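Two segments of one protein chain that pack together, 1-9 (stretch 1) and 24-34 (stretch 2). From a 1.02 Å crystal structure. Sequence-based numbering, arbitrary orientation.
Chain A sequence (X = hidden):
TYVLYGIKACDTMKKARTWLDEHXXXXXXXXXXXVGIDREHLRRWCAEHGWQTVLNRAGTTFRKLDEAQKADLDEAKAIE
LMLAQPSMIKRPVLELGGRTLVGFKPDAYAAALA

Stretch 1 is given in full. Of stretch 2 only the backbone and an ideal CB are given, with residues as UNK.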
# COMPACT_ATOMS: atom_id res chain seq x y z
N THR A 1 16.11 7.68 -0.50
CA THR A 1 15.35 7.13 -1.66
C THR A 1 13.87 6.98 -1.32
O THR A 1 13.52 6.21 -0.42
CB THR A 1 15.89 5.73 -2.02
OG1 THR A 1 17.29 5.79 -2.30
CG2 THR A 1 15.24 5.22 -3.31
N TYR A 2 13.01 7.67 -2.05
CA TYR A 2 11.58 7.45 -1.93
C TYR A 2 11.21 6.17 -2.67
O TYR A 2 11.78 5.87 -3.73
CB TYR A 2 10.84 8.62 -2.55
CG TYR A 2 11.14 9.95 -1.89
CD1 TYR A 2 11.14 10.08 -0.51
CD2 TYR A 2 11.43 11.08 -2.65
CE1 TYR A 2 11.41 11.30 0.10
CE2 TYR A 2 11.69 12.30 -2.05
CZ TYR A 2 11.67 12.40 -0.68
OH TYR A 2 11.93 13.61 -0.09
N VAL A 3 10.25 5.44 -2.13
CA VAL A 3 9.84 4.16 -2.72
C VAL A 3 8.31 4.11 -2.77
O VAL A 3 7.64 4.32 -1.75
CB VAL A 3 10.37 2.94 -1.93
CG1 VAL A 3 10.03 1.66 -2.68
CG2 VAL A 3 11.87 3.07 -1.70
N LEU A 4 7.78 3.85 -3.96
CA LEU A 4 6.35 3.73 -4.20
C LEU A 4 6.03 2.25 -4.40
O LEU A 4 6.62 1.61 -5.27
CB LEU A 4 5.99 4.53 -5.46
CG LEU A 4 4.48 4.70 -5.69
CD1 LEU A 4 3.87 5.67 -4.68
CD2 LEU A 4 4.23 5.17 -7.11
N TYR A 5 5.06 1.74 -3.66
CA TYR A 5 4.68 0.33 -3.67
C TYR A 5 3.29 0.18 -4.25
O TYR A 5 2.34 0.85 -3.82
CB TYR A 5 4.65 -0.22 -2.24
CG TYR A 5 5.97 -0.20 -1.51
CD1 TYR A 5 6.44 0.94 -0.92
CD2 TYR A 5 6.73 -1.35 -1.40
CE1 TYR A 5 7.64 0.95 -0.23
CE2 TYR A 5 7.93 -1.36 -0.71
CZ TYR A 5 8.39 -0.20 -0.12
OH TYR A 5 9.58 -0.20 0.56
N GLY A 6 3.15 -0.75 -5.20
CA GLY A 6 1.86 -1.05 -5.77
C GLY A 6 2.02 -1.87 -7.03
O GLY A 6 2.85 -2.77 -7.11
N ILE A 7 1.19 -1.58 -8.04
CA ILE A 7 1.21 -2.26 -9.34
C ILE A 7 1.07 -1.22 -10.44
O ILE A 7 0.84 -0.04 -10.17
CB ILE A 7 0.06 -3.32 -9.43
CG1 ILE A 7 -1.32 -2.64 -9.44
CG2 ILE A 7 0.18 -4.34 -8.31
CD1 ILE A 7 -2.47 -3.59 -9.76
N LYS A 8 1.20 -1.64 -11.69
CA LYS A 8 1.07 -0.73 -12.82
C LYS A 8 -0.39 -0.41 -13.18
O LYS A 8 -0.76 0.75 -13.36
CB LYS A 8 1.78 -1.34 -14.04
CG LYS A 8 3.29 -1.44 -13.90
CD LYS A 8 3.91 -2.30 -15.03
CE LYS A 8 5.44 -2.35 -14.96
NZ LYS A 8 6.03 -3.39 -15.89
N ALA A 9 -1.21 -1.45 -13.30
CA ALA A 9 -2.55 -1.33 -13.88
C ALA A 9 -3.56 -1.03 -12.78
O ALA A 9 -4.40 -1.86 -12.42
CB ALA A 9 -2.93 -2.60 -14.62
N UNK A 24 8.49 16.12 -10.37
CA UNK A 24 9.91 15.78 -10.59
C UNK A 24 10.52 15.10 -9.37
O UNK A 24 11.70 15.26 -9.07
CB UNK A 24 10.71 17.04 -10.93
N UNK A 25 9.71 14.30 -8.69
CA UNK A 25 10.18 13.53 -7.55
C UNK A 25 10.82 12.25 -8.07
O UNK A 25 10.22 11.53 -8.85
CB UNK A 25 9.04 13.22 -6.58
N UNK A 26 12.04 11.96 -7.63
CA UNK A 26 12.68 10.69 -7.98
C UNK A 26 12.19 9.64 -6.99
O UNK A 26 12.18 9.87 -5.80
CB UNK A 26 14.21 10.80 -7.96
N UNK A 27 11.80 8.48 -7.50
CA UNK A 27 11.37 7.40 -6.62
C UNK A 27 11.63 6.08 -7.31
O UNK A 27 11.63 5.98 -8.53
CB UNK A 27 9.89 7.54 -6.25
N UNK A 28 11.84 5.07 -6.49
CA UNK A 28 11.86 3.69 -6.94
C UNK A 28 10.44 3.15 -6.91
O UNK A 28 9.64 3.57 -6.08
CB UNK A 28 12.79 2.84 -6.08
N UNK A 29 10.13 2.22 -7.80
CA UNK A 29 8.83 1.57 -7.87
C UNK A 29 8.98 0.11 -7.52
O UNK A 29 9.68 -0.63 -8.21
CB UNK A 29 8.20 1.73 -9.26
N UNK A 30 8.32 -0.29 -6.43
CA UNK A 30 8.28 -1.66 -5.96
C UNK A 30 6.94 -2.26 -6.41
O UNK A 30 5.89 -1.90 -5.89
CB UNK A 30 8.45 -1.73 -4.44
N UNK A 31 7.01 -3.12 -7.43
CA UNK A 31 5.85 -3.63 -8.16
C UNK A 31 5.53 -5.02 -7.63
O UNK A 31 6.32 -5.97 -7.83
CB UNK A 31 6.11 -3.66 -9.67
N UNK A 32 4.39 -5.20 -6.97
CA UNK A 32 4.04 -6.50 -6.40
C UNK A 32 4.01 -7.60 -7.44
O UNK A 32 4.29 -8.75 -7.09
CB UNK A 32 2.68 -6.42 -5.70
N UNK A 33 3.63 -7.30 -8.69
CA UNK A 33 3.60 -8.33 -9.74
C UNK A 33 4.99 -8.71 -10.25
O UNK A 33 5.11 -9.70 -10.97
CB UNK A 33 2.75 -7.84 -10.91
N UNK A 34 6.01 -7.95 -9.88
CA UNK A 34 7.39 -8.23 -10.26
C UNK A 34 8.21 -8.83 -9.12
O UNK A 34 9.11 -9.63 -9.39
CB UNK A 34 8.06 -6.95 -10.75

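The strands of the two stretches run parallel, ending at 6 and 31. Within the strand of stretch 2, the alternation of the ladder puts successive CBs on opposite faces of the sheet.

Position 24 has positive phi (62°) and nothing of stretch 1 within 5.5 Å of its CB. Glycine or asparagine would be usual, and a flexible polar chain is tolerable; it is K24, without contact here.

At position 25 the CB points toward stretch 1, 5.1 Å from Y2 CD2, so a small or branched apolar side chain would suit. V25 (chi1 t) brings CG1 to 3.6 Å from Y2 CD2.

Position 26 points sideways with no atom of stretch 1 near its CB, and almost any residue would fit. It is A26; its backbone does the work, with A26 O 3.5 Å from Y2 CD2 at the ring edge and a water joining it to Y2 N.

At position 27 the CB lies on the sheet face of Y2 and L4, 3.6 Å from Y2 O. Branched or aromatic residues would cover this apolar surface. Y27 (chi1 p) does so, with CD2 3.9 Å from L4 CB, while its hydroxyl bonds elsewhere in the structure.

Position 28 turns to the face of V3 and Y5. Its backbone is held at both ends, the N of 28 to Y2 O at 2.9 Å and L4 N to the O of 28 at 2.8 Å. The CB stands 4.4 Å from T1 CG2 and 4.5 Å from V3 CG2, and no charged side chain of stretch 1 is nearby to select a partner. Small, polar or beta-branched residues would all suit; the geometry does not single out one. In D28, OD2 lies 3.6 Å from T1 CG2, a contact without a hydrogen bond.

At position 29 the CB shares the face of L4, and a long or bulky apolar side chain could reach the backbone around G6 and I7. Phenylalanine, leucine or methionine are candidates. F29 (chi1 t) puts CE1 3.9 Å from G6 C and CZ 3.7 Å from I7 C, both at the ring edge.

Position 30 has its CB 3.5 Å from Y5 CD2 and 4.1 Å from V3 CG1, so a planar or branched group would pack well. In H30 the imidazole presents one face to Y5 CD2, which is 3.4 Å from H30 CG; the ring planes meet at 38°. H30 N donates to L4 O (2.8 Å).

Position 31 immediately precedes the helix, favoring aspartate, asparagine, serine or threonine, and the amine of K8 favors an acid. D31 OD1 accepts from the backbone N of 33 at 3.0 Å, a capping bond; D31 OD2 is 4.2 Å from K8 NZ, beyond a salt bridge, but a water links them.

At position 32 the CB is 3.9 Å from G6 O and 4.2 Å from I7 CG2; a large aromatic could cover the glycine. Y32 lays a ring face over G6 N, and Y32 OH comes 3.5 Å from Y5 CB.

Position 33 points toward I7, suiting a long aliphatic chain: K33 CE is 4.1 Å from I7 CD1.

Position 34 is out of reach, and A34 makes no contact with stretch 1.

Stretch 2, residues 24-34: KVAYDFHDYKA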
# COMPACT_ATOMS: atom_id res chain seq x y z
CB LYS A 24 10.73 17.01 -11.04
CG LYS A 24 10.23 17.60 -12.34
CD LYS A 24 11.16 18.69 -12.82
CE LYS A 24 10.57 19.47 -13.97
NZ LYS A 24 11.64 20.22 -14.69
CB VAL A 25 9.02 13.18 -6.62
CG1 VAL A 25 9.50 12.32 -5.46
CG2 VAL A 25 8.29 14.44 -6.13
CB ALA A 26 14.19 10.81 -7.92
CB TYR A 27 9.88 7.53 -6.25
CG TYR A 27 8.95 7.54 -7.45
CD1 TYR A 27 8.70 8.72 -8.14
CD2 TYR A 27 8.36 6.36 -7.91
CE1 TYR A 27 7.90 8.71 -9.28
CE2 TYR A 27 7.55 6.36 -9.03
CZ TYR A 27 7.33 7.54 -9.71
OH TYR A 27 6.54 7.52 -10.83
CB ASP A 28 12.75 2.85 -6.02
CG ASP A 28 14.23 3.04 -6.28
OD1 ASP A 28 14.61 3.81 -7.18
OD2 ASP A 28 15.06 2.46 -5.57
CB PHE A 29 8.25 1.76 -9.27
CG PHE A 29 6.99 0.94 -9.54
CD1 PHE A 29 5.96 0.84 -8.62
CD2 PHE A 29 6.85 0.28 -10.74
CE1 PHE A 29 4.81 0.10 -8.91
CE2 PHE A 29 5.71 -0.46 -11.03
CZ PHE A 29 4.70 -0.54 -10.12
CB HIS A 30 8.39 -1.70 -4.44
CG HIS A 30 8.36 -3.08 -3.88
ND1 HIS A 30 9.44 -3.65 -3.25
CD2 HIS A 30 7.35 -3.98 -3.81
CE1 HIS A 30 9.09 -4.85 -2.83
NE2 HIS A 30 7.83 -5.08 -3.15
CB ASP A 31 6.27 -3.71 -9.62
CG ASP A 31 5.22 -4.25 -10.56
OD1 ASP A 31 4.11 -4.65 -10.12
OD2 ASP A 31 5.53 -4.27 -11.78
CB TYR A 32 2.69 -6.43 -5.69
CG TYR A 32 2.60 -5.45 -4.55
CD1 TYR A 32 3.63 -5.28 -3.63
CD2 TYR A 32 1.48 -4.67 -4.38
CE1 TYR A 32 3.53 -4.37 -2.61
CE2 TYR A 32 1.37 -3.75 -3.36
CZ TYR A 32 2.39 -3.60 -2.46
OH TYR A 32 2.35 -2.71 -1.42
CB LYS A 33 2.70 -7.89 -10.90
CG LYS A 33 1.23 -7.75 -10.53
CD LYS A 33 0.37 -7.42 -11.74
CE LYS A 33 -1.08 -7.07 -11.39
NZ LYS A 33 -1.82 -6.52 -12.55
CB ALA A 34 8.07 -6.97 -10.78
O HOH W 1 14.18 9.18 -4.25
O HOH W 2 0.55 -0.78 -2.05
O HOH W 3 2.19 -4.34 -12.05
O HOH W 4 5.47 -5.50 -14.03
O HOH W 5 -0.40 -4.23 -13.20
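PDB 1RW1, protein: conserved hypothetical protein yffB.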